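Local coordinates for factor H binding protein (Treponema denticola, PDB 3R15) that probably binds the human complement regulator factor H as a small surface lipoprotein of this oral spirochaete, at residues E53-A58 / Y63-K68; A24-F29 / F87-I92. All coordinates share one frame; numbering follows the deposited sequence.

Interaction 1 (E53-A58 / Y63-K68); sequences EINTEA and YQIVDK
Asn55 docks its side-chain amide on the backbone of Ile65 with two bonds. OD1 takes the amide hydrogen of Ile65 N at 2.7 Å, in the carbonyl plane on a lone pair. That bond is almost straight, at 174°. ND2 gives a hydrogen to Ile65 O at 3.0 Å, again on a lone pair. Both polar atoms of the carboxamide are thus engaged by one residue, which fixes which way round the amide sits. Gln64 answers from the strand. Its chain bends at chi2 (-71°) and folds back, so that NE2 reaches Asn55 O at 3.0 Å and also bonds to the carbonyl of its own neighbour, Tyr63 O. The two amides cross at a slant, Gln64 OE1 lying beside Asn55 CB. At the other end, Tyr63 N makes a longer bond to Ala58 O at 3.3 Å, coming from above the carbonyl plane.

Beneath these bonds the packing is apolar. Ala58 CB sits over one face of the Tyr63 ring, toward its rim, in a CH-pi contact 3.8 Å from the centroid. Ile65 points its CD1 at the CG1 and CG2 branches of Ile54, about 4.0 Å from each.

Strand 63-67 runs back along the last turns of helix 44-59, at 156° to the axis of 53-58. Asn55 serves the strand edge facing away from strand 87-91 much as a neighbouring strand would, so the helix finishes that edge. Helix 20-36 meets both partners: His25 bonds to Tyr63 OH, and Phe29 touches Ile54 and Ile65. Strand 87-91 pairs with strand 63-67, and its Pro89 and Phe87 pack on Tyr63 and Ile65.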
loop_
_atom_site.group_PDB
_atom_site.type_symbol
_atom_site.label_atom_id
_atom_site.label_comp_id
_atom_site.label_asym_id
_atom_site.label_seq_id
_atom_site.Cartn_x
_atom_site.Cartn_y
_atom_site.Cartn_z
ATOM N N GLU A 53 2.288 8.953 3.430
ATOM C CA GLU A 53 3.252 8.456 4.398
ATOM C C GLU A 53 4.139 7.388 3.763
ATOM O O GLU A 53 5.374 7.495 3.762
ATOM C CB GLU A 53 2.498 7.876 5.608
ATOM C CG GLU A 53 3.389 7.175 6.606
ATOM C CD GLU A 53 2.599 6.514 7.719
ATOM O OE1 GLU A 53 1.354 6.647 7.740
ATOM O OE2 GLU A 53 3.231 5.856 8.571
ATOM N N ILE A 54 3.518 6.350 3.216
ATOM C CA ILE A 54 4.297 5.257 2.616
ATOM C C ILE A 54 5.064 5.689 1.347
ATOM O O ILE A 54 6.182 5.240 1.115
ATOM C CB ILE A 54 3.439 3.987 2.373
ATOM C CG1 ILE A 54 4.333 2.759 2.194
ATOM C CG2 ILE A 54 2.545 4.142 1.157
ATOM C CD1 ILE A 54 5.013 2.300 3.487
ATOM N N ASN A 55 4.486 6.575 0.539
ATOM C CA ASN A 55 5.194 7.030 -0.653
ATOM C C ASN A 55 6.355 7.962 -0.373
ATOM O O ASN A 55 7.311 8.017 -1.148
ATOM C CB ASN A 55 4.225 7.648 -1.655
ATOM C CG ASN A 55 3.556 6.605 -2.495
ATOM O OD1 ASN A 55 4.159 5.582 -2.821
ATOM N ND2 ASN A 55 2.316 6.851 -2.864
ATOM N N THR A 56 6.285 8.688 0.732
ATOM C CA THR A 56 7.428 9.504 1.147
ATOM C C THR A 56 8.604 8.587 1.474
ATOM O O THR A 56 9.746 8.859 1.088
ATOM C CB THR A 56 7.066 10.382 2.345
ATOM O OG1 THR A 56 6.035 11.295 1.949
ATOM C CG2 THR A 56 8.304 11.188 2.831
ATOM N N GLU A 57 8.321 7.482 2.161
ATOM C CA GLU A 57 9.347 6.463 2.417
ATOM C C GLU A 57 9.812 5.778 1.128
ATOM O O GLU A 57 11.012 5.598 0.899
ATOM C CB GLU A 57 8.834 5.388 3.385
ATOM C CG GLU A 57 8.606 5.833 4.816
ATOM C CD GLU A 57 8.169 4.669 5.701
ATOM O OE1 GLU A 57 8.418 3.504 5.321
ATOM O OE2 GLU A 57 7.576 4.908 6.775
ATOM N N ALA A 58 8.864 5.370 0.291
ATOM C CA ALA A 58 9.195 4.593 -0.904
ATOM C C ALA A 58 10.062 5.415 -1.859
ATOM O O ALA A 58 10.880 4.888 -2.614
ATOM C CB ALA A 58 7.926 4.122 -1.591
ATOM N N TYR A 63 10.796 3.994 -5.758
ATOM C CA TYR A 63 9.542 3.479 -6.304
ATOM C C TYR A 63 8.375 4.180 -5.623
ATOM O O TYR A 63 8.575 4.906 -4.658
ATOM C CB TYR A 63 9.450 1.941 -6.175
ATOM C CG TYR A 63 8.875 1.435 -4.867
ATOM C CD1 TYR A 63 9.614 1.476 -3.682
ATOM C CD2 TYR A 63 7.590 0.897 -4.824
ATOM C CE1 TYR A 63 9.072 1.011 -2.484
ATOM C CE2 TYR A 63 7.051 0.422 -3.644
ATOM C CZ TYR A 63 7.784 0.483 -2.480
ATOM O OH TYR A 63 7.219 0.017 -1.309
ATOM N N GLN A 64 7.168 3.969 -6.145
ATOM C CA GLN A 64 5.944 4.527 -5.566
ATOM C C GLN A 64 4.852 3.472 -5.576
ATOM O O GLN A 64 4.908 2.525 -6.351
ATOM C CB GLN A 64 5.469 5.727 -6.386
ATOM C CG GLN A 64 6.364 6.948 -6.279
ATOM C CD GLN A 64 6.277 7.618 -4.921
ATOM O OE1 GLN A 64 5.451 8.503 -4.705
ATOM N NE2 GLN A 64 7.141 7.204 -4.001
ATOM N N ILE A 65 3.858 3.644 -4.711
ATOM C CA ILE A 65 2.680 2.783 -4.702
ATOM C C ILE A 65 1.518 3.612 -5.228
ATOM O O ILE A 65 1.324 4.761 -4.810
ATOM C CB ILE A 65 2.386 2.293 -3.280
ATOM C CG1 ILE A 65 3.519 1.369 -2.815
ATOM C CG2 ILE A 65 1.024 1.586 -3.202
ATOM C CD1 ILE A 65 3.557 1.126 -1.319
ATOM N N VAL A 66 0.774 3.043 -6.172
ATOM C CA VAL A 66 -0.303 3.764 -6.828
ATOM C C VAL A 66 -1.632 3.121 -6.473
ATOM O O VAL A 66 -1.790 1.910 -6.598
ATOM C CB VAL A 66 -0.115 3.774 -8.360
ATOM C CG1 VAL A 66 -1.269 4.500 -9.033
ATOM C CG2 VAL A 66 1.211 4.443 -8.727
ATOM N N ASP A 67 -2.580 3.930 -6.022
ATOM C CA ASP A 67 -3.886 3.400 -5.662
ATOM C C ASP A 67 -4.729 3.359 -6.937
ATOM O O ASP A 67 -5.002 4.395 -7.535
ATOM C CB ASP A 67 -4.529 4.307 -4.611
ATOM C CG ASP A 67 -5.839 3.762 -4.077
ATOM O OD1 ASP A 67 -6.343 2.757 -4.607
ATOM O OD2 ASP A 67 -6.366 4.348 -3.112
ATOM N N LYS A 68 -5.121 2.158 -7.351
ATOM C CA LYS A 68 -5.926 1.994 -8.556
ATOM C C LYS A 68 -7.406 2.271 -8.311
ATOM O O LYS A 68 -8.193 2.334 -9.261
ATOM C CB LYS A 68 -5.722 0.604 -9.175
#

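Interaction 2 (A24-F29 / F87-I92)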
loop_
_atom_site.group_PDB
_atom_site.type_symbol
_atom_site.label_atom_id
_atom_site.label_comp_id
_atom_site.label_asym_id
_atom_site.label_seq_id
_atom_site.Cartn_x
_atom_site.Cartn_y
_atom_site.Cartn_z
ATOM N N ALA A 24 10.832 -5.649 -0.615
ATOM C CA ALA A 24 10.765 -5.880 0.823
ATOM C C ALA A 24 9.943 -4.789 1.491
ATOM O O ALA A 24 9.122 -5.057 2.374
ATOM C CB ALA A 24 12.168 -5.942 1.425
ATOM N N HIS A 25 10.170 -3.556 1.062
ATOM C CA HIS A 25 9.447 -2.419 1.614
ATOM C C HIS A 25 7.969 -2.511 1.272
ATOM O O HIS A 25 7.119 -2.287 2.134
ATOM C CB HIS A 25 10.029 -1.111 1.094
ATOM C CG HIS A 25 9.396 0.109 1.685
ATOM N ND1 HIS A 25 8.430 0.838 1.027
ATOM C CD2 HIS A 25 9.606 0.740 2.864
ATOM C CE1 HIS A 25 8.062 1.861 1.781
ATOM N NE2 HIS A 25 8.766 1.829 2.897
ATOM N N TYR A 26 7.680 -2.864 0.022
ATOM C CA TYR A 26 6.314 -2.968 -0.467
ATOM C C TYR A 26 5.570 -4.090 0.246
ATOM O O TYR A 26 4.443 -3.909 0.704
ATOM C CB TYR A 26 6.299 -3.184 -1.980
ATOM C CG TYR A 26 4.935 -3.499 -2.537
ATOM C CD1 TYR A 26 3.972 -2.508 -2.664
ATOM C CD2 TYR A 26 4.604 -4.793 -2.926
ATOM C CE1 TYR A 26 2.713 -2.798 -3.166
ATOM C CE2 TYR A 26 3.356 -5.094 -3.435
ATOM C CZ TYR A 26 2.412 -4.096 -3.551
ATOM O OH TYR A 26 1.173 -4.395 -4.052
ATOM N N GLU A 27 6.211 -5.248 0.369
ATOM C CA GLU A 27 5.561 -6.358 1.058
ATOM C C GLU A 27 5.356 -6.092 2.550
ATOM O O GLU A 27 4.343 -6.500 3.127
ATOM C CB GLU A 27 6.340 -7.648 0.819
ATOM C CG GLU A 27 6.026 -8.239 -0.514
ATOM C CD GLU A 27 4.543 -8.588 -0.626
ATOM O OE1 GLU A 27 3.987 -9.157 0.346
ATOM O OE2 GLU A 27 3.928 -8.283 -1.671
ATOM N N LYS A 28 6.304 -5.395 3.171
ATOM C CA LYS A 28 6.160 -4.997 4.565
ATOM C C LYS A 28 4.926 -4.102 4.709
ATOM O O LYS A 28 4.168 -4.222 5.667
ATOM C CB LYS A 28 7.415 -4.275 5.049
ATOM C CG LYS A 28 7.310 -3.682 6.442
ATOM N N PHE A 29 4.722 -3.221 3.734
ATOM C CA PHE A 29 3.554 -2.346 3.748
ATOM C C PHE A 29 2.262 -3.143 3.576
ATOM O O PHE A 29 1.315 -2.985 4.350
ATOM C CB PHE A 29 3.663 -1.275 2.658
ATOM C CG PHE A 29 2.362 -0.588 2.371
ATOM C CD1 PHE A 29 1.813 0.283 3.300
ATOM C CD2 PHE A 29 1.677 -0.831 1.199
ATOM C CE1 PHE A 29 0.598 0.908 3.055
ATOM C CE2 PHE A 29 0.456 -0.198 0.950
ATOM C CZ PHE A 29 -0.072 0.668 1.888
ATOM N N PHE A 87 -3.209 -1.704 -4.757
ATOM C CA PHE A 87 -2.080 -0.826 -4.469
ATOM C C PHE A 87 -0.858 -1.360 -5.192
ATOM O O PHE A 87 -0.193 -2.287 -4.718
ATOM C CB PHE A 87 -1.857 -0.725 -2.963
ATOM C CG PHE A 87 -3.018 -0.115 -2.224
ATOM C CD1 PHE A 87 -3.223 1.257 -2.251
ATOM C CD2 PHE A 87 -3.915 -0.914 -1.523
ATOM C CE1 PHE A 87 -4.290 1.836 -1.582
ATOM C CE2 PHE A 87 -4.989 -0.356 -0.849
ATOM C CZ PHE A 87 -5.175 1.032 -0.869
ATOM N N ILE A 88 -0.582 -0.761 -6.342
ATOM C CA ILE A 88 0.378 -1.289 -7.295
ATOM C C ILE A 88 1.703 -0.548 -7.204
ATOM O O ILE A 88 1.742 0.682 -7.247
ATOM C CB ILE A 88 -0.164 -1.155 -8.735
ATOM C CG1 ILE A 88 -1.556 -1.779 -8.840
ATOM C CG2 ILE A 88 0.800 -1.797 -9.735
ATOM C CD1 ILE A 88 -1.559 -3.280 -8.734
ATOM N N PRO A 89 2.803 -1.295 -7.081
ATOM C CA PRO A 89 4.101 -0.617 -7.042
ATOM C C PRO A 89 4.615 -0.309 -8.446
ATOM O O PRO A 89 4.423 -1.097 -9.382
ATOM C CB PRO A 89 4.995 -1.623 -6.315
ATOM C CG PRO A 89 4.393 -2.973 -6.665
ATOM C CD PRO A 89 2.903 -2.740 -6.814
ATOM N N LYS A 90 5.248 0.850 -8.596
ATOM C CA LYS A 90 5.837 1.241 -9.867
ATOM C C LYS A 90 7.197 1.879 -9.600
ATOM O O LYS A 90 7.344 2.646 -8.655
ATOM C CB LYS A 90 4.924 2.225 -10.604
ATOM N N LYS A 91 8.201 1.548 -10.406
ATOM C CA LYS A 91 9.482 2.226 -10.265
ATOM C C LYS A 91 9.318 3.663 -10.744
ATOM O O LYS A 91 8.569 3.927 -11.683
ATOM C CB LYS A 91 10.591 1.507 -11.046
ATOM N N ILE A 92 10.005 4.594 -10.090
ATOM C CA ILE A 92 9.945 6.000 -10.488
ATOM C C ILE A 92 10.665 6.242 -11.811
ATOM O O ILE A 92 11.820 5.844 -11.958
ATOM C CB ILE A 92 10.543 6.917 -9.405
ATOM C CG1 ILE A 92 9.670 6.875 -8.146
ATOM C CG2 ILE A 92 10.670 8.353 -9.935
ATOM C CD1 ILE A 92 10.231 7.586 -6.928
#
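Tyr26 OH donates a short hydrogen bond, 2.6 Å, to Phe87 O. The hydroxyl meets that carbonyl nearly head-on, with a C=O...donor angle of 172°, and the oxygen of Phe87 lies in the plane of the phenol ring, at its edge. CG of Tyr26 is anti to the backbone N (chi1 172°), which carries the ring off the helix and across to the strand.

Two residues further along, Pro89 lays its ring against the phenol. Its CG stands over the centre of one face, 3.8 Å from the centroid and only 8° off the normal, a well-centred CH-pi contact. CD leans toward the hydroxyl end, 3.6 Å from Tyr26 CZ, and CB toward CD1. The tyrosine is thus held in two directions, by its hydroxyl at the edge and by the proline over a face. Met18 touches both Tyr26 and Pro89, and Tyr63 also packs on Tyr26.

Phe87 and Phe29 turn into the interior, where both touch Ile65. What results is the helix-on-sheet packing of a small alpha+beta domain: helix 20-36 lies against a two-stranded antiparallel sheet, whose strands are joined by a long connection that includes helix 80-86, and is tied to strand 87-91 by the Tyr26 hydrogen bond and the tyrosine-proline CH-pi contact.

In the fold
From the N terminus, helix 20-36 comes first, and its contact with strand 87-91, near the C terminus, is interaction 2, which closes a long loop of 57 residues between its segments. Helix 44-59 and strand 63-67 fall within that loop, and interaction 1 closes a short connection, with four residues between its segments, so the short closure lies wholly within the long one. Helix 80-86 then leads into strand 87-91, which returns antiparallel beside strand 63-67. The two contacts meet through the sheet, where Val66 N and Ile88 O are paired. Together they bring two successive helices against one small sheet.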